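Local coordinates for protein transaminase (Bacillus megaterium, PDB 5G0A) that probably catalyses pyridoxal-5'-phosphate-dependent transfer of amino groups, acting as an S-selective omega-transaminase of the class-III aminotransferase family, at residues B[56-59]-B[60-64]; B[69-72]-B[73-77]; B[310-314]-B[315-319]; B[366-369]-B[370-373]. All blocks are in the same frame, centred on the assembly; numbering follows the deposited sequence.

Interaction 1 (B[56-59]-B[60-64])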
loop_
_atom_site.group_PDB
_atom_site.type_symbol
_atom_site.label_atom_id
_atom_site.label_comp_id
_atom_site.label_asym_id
_atom_site.label_seq_id
_atom_site.Cartn_x
_atom_site.Cartn_y
_atom_site.Cartn_z
ATOM N N PHE B 56 -29.186 -7.695 24.341
ATOM C CA PHE B 56 -27.944 -7.598 23.549
ATOM C C PHE B 56 -26.762 -8.200 24.301
ATOM O O PHE B 56 -25.711 -8.436 23.679
ATOM C CB PHE B 56 -27.596 -6.157 23.221
ATOM C CG PHE B 56 -28.586 -5.488 22.318
ATOM C CD1 PHE B 56 -28.509 -5.643 20.946
ATOM C CD2 PHE B 56 -29.601 -4.700 22.855
ATOM C CE1 PHE B 56 -29.429 -5.029 20.113
ATOM C CE2 PHE B 56 -30.521 -4.073 22.030
ATOM C CZ PHE B 56 -30.437 -4.242 20.652
ATOM N N ASN B 57 -26.920 -8.424 25.620
ATOM C CA ASN B 57 -25.802 -8.838 26.505
ATOM C C ASN B 57 -24.630 -7.861 26.252
ATOM O O ASN B 57 -23.473 -8.269 26.097
ATOM C CB ASN B 57 -25.415 -10.316 26.241
ATOM C CG ASN B 57 -24.654 -10.962 27.389
ATOM O OD1 ASN B 57 -23.663 -11.650 27.165
ATOM N ND2 ASN B 57 -25.137 -10.779 28.631
ATOM N N GLN B 58 -24.970 -6.573 26.237
ATOM C CA GLN B 58 -24.083 -5.453 25.801
ATOM C C GLN B 58 -23.642 -5.605 24.345
ATOM O O GLN B 58 -24.311 -5.104 23.453
ATOM C CB GLN B 58 -22.886 -5.255 26.751
ATOM C CG GLN B 58 -23.366 -4.785 28.135
ATOM C CD GLN B 58 -24.035 -3.429 28.024
ATOM O OE1 GLN B 58 -23.394 -2.443 27.709
ATOM N NE2 GLN B 58 -25.347 -3.380 28.278
ATOM N N LEU B 59 -22.520 -6.288 24.129
ATOM C CA LEU B 59 -22.031 -6.583 22.781
ATOM C C LEU B 59 -21.819 -8.083 22.677
ATOM O O LEU B 59 -20.773 -8.537 22.210
ATOM C CB LEU B 59 -20.732 -5.792 22.491
ATOM C CG LEU B 59 -20.917 -4.261 22.494
ATOM C CD1 LEU B 59 -19.563 -3.546 22.458
ATOM C CD2 LEU B 59 -21.792 -3.794 21.332
ATOM N N TYR B 60 -22.822 -8.853 23.119
ATOM C CA TYR B 60 -22.757 -10.318 23.106
ATOM C C TYR B 60 -21.519 -10.771 23.836
ATOM O O TYR B 60 -20.807 -11.649 23.372
ATOM C CB TYR B 60 -22.795 -10.839 21.650
ATOM C CG TYR B 60 -23.866 -10.107 20.879
ATOM C CD1 TYR B 60 -25.192 -10.491 20.993
ATOM C CD2 TYR B 60 -23.566 -8.968 20.125
ATOM C CE1 TYR B 60 -26.202 -9.786 20.347
ATOM C CE2 TYR B 60 -24.568 -8.254 19.473
ATOM C CZ TYR B 60 -25.875 -8.667 19.593
ATOM O OH TYR B 60 -26.880 -7.990 18.948
ATOM N N CYS B 61 -21.277 -10.179 25.009
ATOM C CA CYS B 61 -19.947 -10.263 25.617
ATOM C C CYS B 61 -19.917 -10.433 27.134
ATOM O O CYS B 61 -18.840 -10.532 27.728
ATOM C CB CYS B 61 -19.089 -9.043 25.209
ATOM S SG CYS B 61 -19.745 -7.442 25.750
ATOM N N VAL B 62 -21.079 -10.490 27.761
ATOM C CA VAL B 62 -21.098 -10.670 29.207
ATOM C C VAL B 62 -21.643 -12.077 29.493
ATOM O O VAL B 62 -22.678 -12.249 30.185
ATOM C CB VAL B 62 -21.921 -9.542 29.878
ATOM C CG1 VAL B 62 -21.688 -9.522 31.386
ATOM C CG2 VAL B 62 -21.549 -8.172 29.292
ATOM N N ASN B 63 -20.945 -13.073 28.941
ATOM C CA ASN B 63 -21.430 -14.470 28.876
ATOM C C ASN B 63 -21.848 -15.052 30.234
ATOM O O ASN B 63 -22.907 -15.683 30.359
ATOM C CB ASN B 63 -20.361 -15.359 28.223
ATOM C CG ASN B 63 -20.054 -14.926 26.788
ATOM O OD1 ASN B 63 -20.129 -13.731 26.457
ATOM N ND2 ASN B 63 -19.708 -15.891 25.931
ATOM N N LEU B 64 -21.029 -14.808 31.247
ATOM C CA LEU B 64 -21.275 -15.364 32.583
ATOM C C LEU B 64 -22.436 -14.700 33.328
ATOM O O LEU B 64 -22.867 -15.200 34.380
ATOM C CB LEU B 64 -20.004 -15.247 33.423
ATOM C CG LEU B 64 -19.804 -16.308 34.515
ATOM C CD1 LEU B 64 -19.356 -17.632 33.885
ATOM C CD2 LEU B 64 -18.760 -15.799 35.486
#

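Interaction 2 (B[69-72]-B[73-77]). Unlike the reference sequence in segment 69-72: Q69 (reference Pro).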
loop_
_atom_site.group_PDB
_atom_site.type_symbol
_atom_site.label_atom_id
_atom_site.label_comp_id
_atom_site.label_asym_id
_atom_site.label_seq_id
_atom_site.Cartn_x
_atom_site.Cartn_y
_atom_site.Cartn_z
ATOM N N GLN B 69 -20.711 -12.690 41.346
ATOM C CA GLN B 69 -20.059 -12.540 42.642
ATOM C C GLN B 69 -18.774 -13.326 42.782
ATOM O O GLN B 69 -17.823 -12.834 43.397
ATOM C CB GLN B 69 -21.045 -12.890 43.765
ATOM C CG GLN B 69 -22.228 -11.934 43.752
ATOM C CD GLN B 69 -21.792 -10.478 43.813
ATOM O OE1 GLN B 69 -22.012 -9.705 42.873
ATOM N NE2 GLN B 69 -21.123 -10.107 44.908
ATOM N N LYS B 70 -18.724 -14.531 42.213
ATOM C CA LYS B 70 -17.524 -15.337 42.321
ATOM C C LYS B 70 -16.346 -14.716 41.537
ATOM O O LYS B 70 -15.197 -14.730 42.004
ATOM C CB LYS B 70 -17.789 -16.775 41.859
ATOM C CG LYS B 70 -18.762 -17.556 42.730
ATOM C CD LYS B 70 -18.929 -18.971 42.196
ATOM C CE LYS B 70 -19.696 -19.866 43.159
ATOM N NZ LYS B 70 -20.338 -20.971 42.389
ATOM N N VAL B 71 -16.637 -14.216 40.335
ATOM C CA VAL B 71 -15.604 -13.540 39.542
ATOM C C VAL B 71 -15.121 -12.287 40.239
ATOM O O VAL B 71 -13.926 -12.074 40.390
ATOM C CB VAL B 71 -16.076 -13.217 38.109
ATOM C CG1 VAL B 71 -15.057 -12.339 37.387
ATOM C CG2 VAL B 71 -16.260 -14.524 37.347
ATOM N N ASN B 72 -16.056 -11.478 40.705
ATOM C CA ASN B 72 -15.658 -10.243 41.359
ATOM C C ASN B 72 -14.873 -10.479 42.654
ATOM O O ASN B 72 -13.900 -9.765 42.927
ATOM C CB ASN B 72 -16.866 -9.313 41.518
ATOM C CG ASN B 72 -17.261 -8.652 40.202
ATOM O OD1 ASN B 72 -16.820 -9.077 39.121
ATOM N ND2 ASN B 72 -18.058 -7.591 40.283
ATOM N N ALA B 73 -15.272 -11.493 43.432
ATOM C CA ALA B 73 -14.473 -11.893 44.605
ATOM C C ALA B 73 -13.058 -12.313 44.200
ATOM O O ALA B 73 -12.075 -11.965 44.880
ATOM C CB ALA B 73 -15.160 -12.999 45.397
ATOM N N ALA B 74 -12.950 -13.051 43.089
ATOM C CA ALA B 74 -11.651 -13.484 42.602
ATOM C C ALA B 74 -10.778 -12.279 42.206
ATOM O O ALA B 74 -9.597 -12.270 42.463
ATOM C CB ALA B 74 -11.804 -14.440 41.430
ATOM N N ILE B 75 -11.368 -11.282 41.556
ATOM C CA ILE B 75 -10.614 -10.078 41.227
ATOM C C ILE B 75 -10.168 -9.355 42.487
ATOM O O ILE B 75 -9.036 -8.900 42.566
ATOM C CB ILE B 75 -11.407 -9.132 40.314
ATOM C CG1 ILE B 75 -11.700 -9.822 38.968
ATOM C CG2 ILE B 75 -10.619 -7.854 40.028
ATOM C CD1 ILE B 75 -12.802 -9.141 38.174
ATOM N N LYS B 76 -11.064 -9.258 43.475
ATOM C CA LYS B 76 -10.692 -8.578 44.725
ATOM C C LYS B 76 -9.523 -9.319 45.397
ATOM O O LYS B 76 -8.623 -8.688 45.942
ATOM C CB LYS B 76 -11.891 -8.476 45.677
ATOM C CG LYS B 76 -12.963 -7.502 45.221
ATOM C CD LYS B 76 -14.131 -7.493 46.220
ATOM C CE LYS B 76 -15.248 -6.583 45.726
ATOM N NZ LYS B 76 -16.430 -6.560 46.645
ATOM N N GLU B 77 -9.543 -10.652 45.341
ATOM C CA GLU B 77 -8.443 -11.468 45.859
ATOM C C GLU B 77 -7.105 -11.193 45.168
ATOM O O GLU B 77 -6.085 -11.074 45.821
ATOM C CB GLU B 77 -8.759 -12.964 45.782
ATOM C CG GLU B 77 -9.400 -13.572 47.016
ATOM C CD GLU B 77 -8.926 -15.003 47.272
ATOM O OE1 GLU B 77 -8.384 -15.645 46.345
ATOM O OE2 GLU B 77 -9.079 -15.493 48.412
#

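Interaction 3 (B[310-314]-B[315-319]). Unlike the reference sequence in segment 315-319: A318 (reference Glu).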
loop_
_atom_site.group_PDB
_atom_site.type_symbol
_atom_site.label_atom_id
_atom_site.label_comp_id
_atom_site.label_asym_id
_atom_site.label_seq_id
_atom_site.Cartn_x
_atom_site.Cartn_y
_atom_site.Cartn_z
ATOM N N VAL B 310 -4.900 -14.996 21.688
ATOM C CA VAL B 310 -4.793 -15.811 20.480
ATOM C C VAL B 310 -4.258 -17.180 20.874
ATOM O O VAL B 310 -3.374 -17.287 21.724
ATOM C CB VAL B 310 -3.921 -15.088 19.398
ATOM C CG1 VAL B 310 -2.513 -14.824 19.923
ATOM C CG2 VAL B 310 -3.864 -15.937 18.127
ATOM N N LEU B 311 -4.815 -18.230 20.272
ATOM C CA LEU B 311 -4.356 -19.597 20.508
ATOM C C LEU B 311 -3.919 -20.147 19.149
ATOM O O LEU B 311 -4.684 -20.098 18.191
ATOM C CB LEU B 311 -5.486 -20.454 21.067
ATOM C CG LEU B 311 -5.233 -21.982 21.135
ATOM C CD1 LEU B 311 -4.075 -22.295 22.080
ATOM C CD2 LEU B 311 -6.535 -22.680 21.557
ATOM N N VAL B 312 -2.679 -20.604 19.093
ATOM C CA VAL B 312 -2.110 -21.116 17.849
ATOM C C VAL B 312 -1.837 -22.610 17.996
ATOM O O VAL B 312 -1.649 -23.111 19.117
ATOM C CB VAL B 312 -0.783 -20.409 17.460
ATOM C CG1 VAL B 312 -0.959 -18.881 17.398
ATOM C CG2 VAL B 312 0.371 -20.776 18.408
ATOM N N SER B 313 -1.810 -23.297 16.858
ATOM C CA SER B 313 -1.561 -24.762 16.805
ATOM C C SER B 313 -0.189 -25.159 17.342
ATOM O O SER B 313 0.720 -24.337 17.444
ATOM C CB SER B 313 -1.718 -25.263 15.359
ATOM O OG SER B 313 -0.672 -24.738 14.553
ATOM N N LYS B 314 -0.023 -26.443 17.648
ATOM C CA LYS B 314 1.264 -26.951 18.076
ATOM C C LYS B 314 2.356 -26.664 17.042
ATOM O O LYS B 314 3.477 -26.325 17.405
ATOM C CB LYS B 314 1.165 -28.462 18.319
ATOM C CG LYS B 314 0.277 -28.796 19.501
ATOM C CD LYS B 314 0.317 -30.286 19.827
ATOM C CE LYS B 314 -0.290 -30.544 21.194
ATOM N NZ LYS B 314 -1.765 -30.446 21.202
ATOM N N GLU B 315 2.032 -26.802 15.759
ATOM C CA GLU B 315 3.058 -26.586 14.733
ATOM C C GLU B 315 3.456 -25.102 14.650
ATOM O O GLU B 315 4.624 -24.795 14.511
ATOM C CB GLU B 315 2.684 -27.188 13.365
ATOM C CG GLU B 315 1.662 -26.435 12.561
ATOM C CD GLU B 315 1.517 -26.926 11.118
ATOM O OE1 GLU B 315 2.257 -27.846 10.655
ATOM O OE2 GLU B 315 0.634 -26.376 10.447
ATOM N N ILE B 316 2.477 -24.213 14.762
ATOM C CA ILE B 316 2.776 -22.766 14.777
ATOM C C ILE B 316 3.594 -22.376 16.009
ATOM O O ILE B 316 4.612 -21.677 15.908
ATOM C CB ILE B 316 1.491 -21.916 14.593
ATOM C CG1 ILE B 316 0.901 -22.164 13.192
ATOM C CG2 ILE B 316 1.805 -20.432 14.823
ATOM C CD1 ILE B 316 -0.493 -21.557 13.003
ATOM N N ALA B 317 3.169 -22.860 17.178
ATOM C CA ALA B 317 3.924 -22.642 18.416
ATOM C C ALA B 317 5.368 -23.130 18.340
ATOM O O ALA B 317 6.278 -22.459 18.798
ATOM C CB ALA B 317 3.207 -23.280 19.598
ATOM N N ALA B 318 5.582 -24.303 17.741
ATOM C CA ALA B 318 6.936 -24.853 17.657
ATOM C C ALA B 318 7.839 -23.951 16.797
ATOM O O ALA B 318 9.002 -23.747 17.116
ATOM C CB ALA B 318 6.895 -26.281 17.101
ATOM N N PHE B 319 7.261 -23.374 15.744
ATOM C CA PHE B 319 7.974 -22.452 14.878
ATOM C C PHE B 319 8.310 -21.170 15.635
ATOM O O PHE B 319 9.470 -20.754 15.691
ATOM C CB PHE B 319 7.139 -22.134 13.639
ATOM C CG PHE B 319 7.675 -20.972 12.835
ATOM C CD1 PHE B 319 8.699 -21.157 11.905
ATOM C CD2 PHE B 319 7.149 -19.687 13.013
ATOM C CE1 PHE B 319 9.172 -20.088 11.151
ATOM C CE2 PHE B 319 7.634 -18.612 12.264
ATOM C CZ PHE B 319 8.643 -18.815 11.333
HETATM O O HOH W 1 -1.066 -25.078 12.043
#

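Interaction 4 (B[366-369]-B[370-373])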
loop_
_atom_site.group_PDB
_atom_site.type_symbol
_atom_site.label_atom_id
_atom_site.label_comp_id
_atom_site.label_asym_id
_atom_site.label_seq_id
_atom_site.Cartn_x
_atom_site.Cartn_y
_atom_site.Cartn_z
ATOM N N SER B 366 -37.847 -22.886 20.327
ATOM C CA SER B 366 -39.301 -23.125 20.461
ATOM C C SER B 366 -40.117 -21.828 20.561
ATOM O O SER B 366 -41.233 -21.740 20.039
ATOM C CB SER B 366 -39.598 -24.045 21.651
ATOM O OG SER B 366 -39.489 -23.358 22.892
ATOM N N LYS B 367 -39.563 -20.820 21.235
ATOM C CA LYS B 367 -40.242 -19.532 21.364
ATOM C C LYS B 367 -40.270 -18.782 20.038
ATOM O O LYS B 367 -41.283 -18.165 19.692
ATOM C CB LYS B 367 -39.594 -18.668 22.461
ATOM C CG LYS B 367 -39.568 -19.292 23.855
ATOM C CD LYS B 367 -40.928 -19.310 24.537
ATOM C CE LYS B 367 -41.467 -17.902 24.746
ATOM N NZ LYS B 367 -42.582 -17.907 25.736
ATOM N N LEU B 368 -39.163 -18.824 19.293
ATOM C CA LEU B 368 -39.117 -18.183 17.967
ATOM C C LEU B 368 -40.018 -18.893 16.953
ATOM O O LEU B 368 -40.650 -18.238 16.131
ATOM C CB LEU B 368 -37.678 -18.064 17.438
ATOM C CG LEU B 368 -36.768 -17.083 18.190
ATOM C CD1 LEU B 368 -35.325 -17.226 17.728
ATOM C CD2 LEU B 368 -37.236 -15.642 18.031
ATOM N N GLU B 369 -40.065 -20.220 17.003
ATOM C CA GLU B 369 -41.024 -20.975 16.175
ATOM C C GLU B 369 -42.445 -20.429 16.360
ATOM O O GLU B 369 -43.139 -20.144 15.383
ATOM C CB GLU B 369 -40.998 -22.463 16.508
ATOM C CG GLU B 369 -39.861 -23.242 15.871
ATOM C CD GLU B 369 -39.869 -24.707 16.275
ATOM O OE1 GLU B 369 -40.810 -25.123 16.985
ATOM O OE2 GLU B 369 -38.938 -25.446 15.885
ATOM N N LEU B 370 -42.854 -20.253 17.614
ATOM C CA LEU B 370 -44.192 -19.740 17.927
ATOM C C LEU B 370 -44.413 -18.309 17.435
ATOM O O LEU B 370 -45.482 -17.993 16.907
ATOM C CB LEU B 370 -44.493 -19.860 19.425
ATOM C CG LEU B 370 -44.650 -21.267 20.012
ATOM C CD1 LEU B 370 -44.489 -21.237 21.528
ATOM C CD2 LEU B 370 -45.983 -21.901 19.616
ATOM N N LEU B 371 -43.401 -17.452 17.594
ATOM C CA LEU B 371 -43.452 -16.094 17.052
ATOM C C LEU B 371 -43.549 -16.064 15.530
ATOM O O LEU B 371 -44.275 -15.241 14.971
ATOM C CB LEU B 371 -42.246 -15.257 17.519
ATOM C CG LEU B 371 -42.332 -14.716 18.949
ATOM C CD1 LEU B 371 -41.054 -13.978 19.344
ATOM C CD2 LEU B 371 -43.541 -13.806 19.101
ATOM N N GLN B 372 -42.821 -16.953 14.863
ATOM C CA GLN B 372 -42.855 -17.002 13.398
ATOM C C GLN B 372 -44.230 -17.432 12.864
ATOM O O GLN B 372 -44.687 -16.930 11.839
ATOM C CB GLN B 372 -41.760 -17.917 12.845
ATOM C CG GLN B 372 -41.678 -17.877 11.320
ATOM C CD GLN B 372 -40.524 -18.665 10.743
ATOM O OE1 GLN B 372 -39.863 -19.439 11.437
ATOM N NE2 GLN B 372 -40.274 -18.470 9.455
ATOM N N GLU B 373 -44.878 -18.348 13.572
ATOM C CA GLU B 373 -46.207 -18.835 13.177
ATOM C C GLU B 373 -47.268 -17.745 13.353
ATOM O O GLU B 373 -48.314 -17.778 12.706
ATOM C CB GLU B 373 -46.566 -20.100 13.965
ATOM C CG GLU B 373 -45.836 -21.347 13.471
ATOM C CD GLU B 373 -45.632 -22.415 14.538
ATOM O OE1 GLU B 373 -45.925 -22.165 15.724
ATOM O OE2 GLU B 373 -45.165 -23.522 14.185
#

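Interaction 1 (B[56-59]-B[60-64])
N57 grips the backbone of V62 twice through its carboxamide: OD1 accepts from V62 N at 2.9 Å, and ND2 donates to V62 O at 3.3 Å. Each acceptor is approached from above its carbonyl plane, V62 N standing 59° out of it at OD1; V62 O lies close to the plane of the N57 amide. A chi1 of -160° swings CG opposite the backbone N and carries the amide to V62, and R277 gives OD1 a second donor. With an alanine in place of N57, V62 N and V62 O would probably lack these side-chain partners and R277 one acceptor. The backbone closes the turn: Y60 N bonds to F56 O at 3.0 Å and C61 N to N57 O at 3.1 Å. The F56 carbonyl oxygen also sits 3.4 Å above one face of the Y60 ring, displaced toward its rim. Y60 OH meets the edge of the F56 ring, 3.5 Å from CD1, and bonds to R442 O. C61 SG receives a weak bond from L59 N, and Q58 CG lies alongside V62 CG2 at 4.0 Å. Y60 touches L272 and C61 touches K298, both lining the PLP pocket, so the turn borders the cofactor site. The turn follows strand 51-54, whose D54 bonds to F56 N and Q58 N. Beyond it, N63 and L64 pack on helix 335-350, while Q58 reaches W86 of the second subunit.

Interaction 2 (B[69-72]-B[73-77])
N72 presents the flat group of this contact, a carboxamide whose OD1 comes within 4.1 Å of I75 CD1; the two side chains run side by side and point the same way. A chi1 of -75° lays the N72 side chain along I75. The other end of the amide, ND2, is spent across the subunit boundary, donating to L79 O and Y82 O of the second subunit, and these two bonds probably fix its rotation. I75 CD1 also meets V71 CG1, at 4.0 Å, the one apolar side-chain pair of the turn. I75 CG1 passes 3.5 Å from V71 O, so the isoleucine lies against the carbonyl that its own backbone N bonds at 2.9 Å. That bond runs nearly straight out of the carbonyl, whereas A74 N approaches K70 O from 32° off the carbonyl plane at 3.0 Å. A73 N to Q69 O and K76 N to N72 O complete an unbroken i to i+4 series. K76 starts its extended chain over N72 O, with CG at 3.4 Å, and ends in a salt bridge to D80 of the second subunit. The small A73 and A74 bring only CB to the preceding turn, the latter 3.3 Å from V71 O. Helix 69-78 thus works between two neighbours: A74 and I75 pack on helix 335-350 of the same chain, where K70 bridges E350 and nearby E351, and N72, I75 and K76 face the second subunit.

Interaction 3 (B[310-314]-B[315-319])
V312 and I316 set their side chains at about a right angle, with I316 CG2 butting against V312 CB at 3.7 Å. I316 swings CG2 opposite its backbone N, which turns this methyl toward V312 and leaves CG1 on the serine side, 3.3 Å from S313 OG. V312 CG2 touches I316 CG2 and also A317 CB, the latter at 4.0 Å, making a small apolar corner between the strand end and the first helical turn. S313 is the N-cap. Its OG, held between the backbone N and the carbonyl carbon (chi1 68°), accepts from I316 N at 3.2 Å with an N-H...O angle of 163°. The same hydroxyl donates to a water at 2.6 Å, and that water donates on to E315 OE2. E315 has its CG folded back to 3.5 Å from S313 OG, and its extended chain then carries the carboxylate to the water. Replacing S313 by an alanine would probably strip I316 N of its capping acceptor and the water of its serine donor. The backbone takes over from there: A317 N bonds to S313 O at 2.9 Å, and A318 N to K314 O. The directions of strand 310-313 and helix 315-319 differ by 95°, so the chain turns sharply at the cap. This serine N-cap at a strand-to-helix junction closes strand 308-313, the one strand antiparallel to the rest of the seven-stranded sheet, whose strand order is that of the large domain of fold type I PLP enzymes.

Interaction 4 (B[366-369]-B[370-373])
Four i to i+4 bonds run through 366-373, with L370, L371, Q372 and E373 each donating through N to the carbonyl four residues back; the shortest of these bonds is Q372 N to L368 O at 2.8 Å and the longest L370 N to S366 O at 3.3 Å. L370 leans on the same carbonyl that it bonds, CG lying 3.4 Å from S366 O. On the buried flank L368 CD2 and L371 CD1 approach to 4.4 Å, a loose methyl contact, and L371 CG also rests 3.7 Å from K367 O. E373 has CG beside its backbone N (chi1 -76°), which brings CG to 3.5 Å from E369 O. The carboxylates of E369 and E373 stay apart, with E369 OE1 5.4 Å from E373 OE2, and their like charges would probably disfavour a closer approach. K367 NZ forms a salt bridge with D455 on helix 451-468. That helix also receives L371, through L461 and D462, while M458 meets K367 and L368. On strands 378-384 and 387-392, L368 packs on F381, W388 and V390, and L371 on I378, so this part of helix 353-374 packs against helix 451-468 and two strands.

How the interactions relate
The four contacts follow one another along the chain, each closing before the next opens. Interactions 1 and 2 are neighbours: their centres lie about 19 Å apart, and L64 CD2 packs on V71 CG2 at 3.4 Å, joining the turn around 57-60 to helix 69-78. Both also lean on helix 335-350 and on the second subunit, and interaction 1 brings the side chain of L59 to about 6 Å from PLP (nearest atoms). Interactions 3 and 4 lie on opposite sides of the chain's centre, their own centres about 44 Å apart. Interaction 3 ends a strand of the seven-stranded sheet; the first three contacts, but not the fourth, border the second subunit.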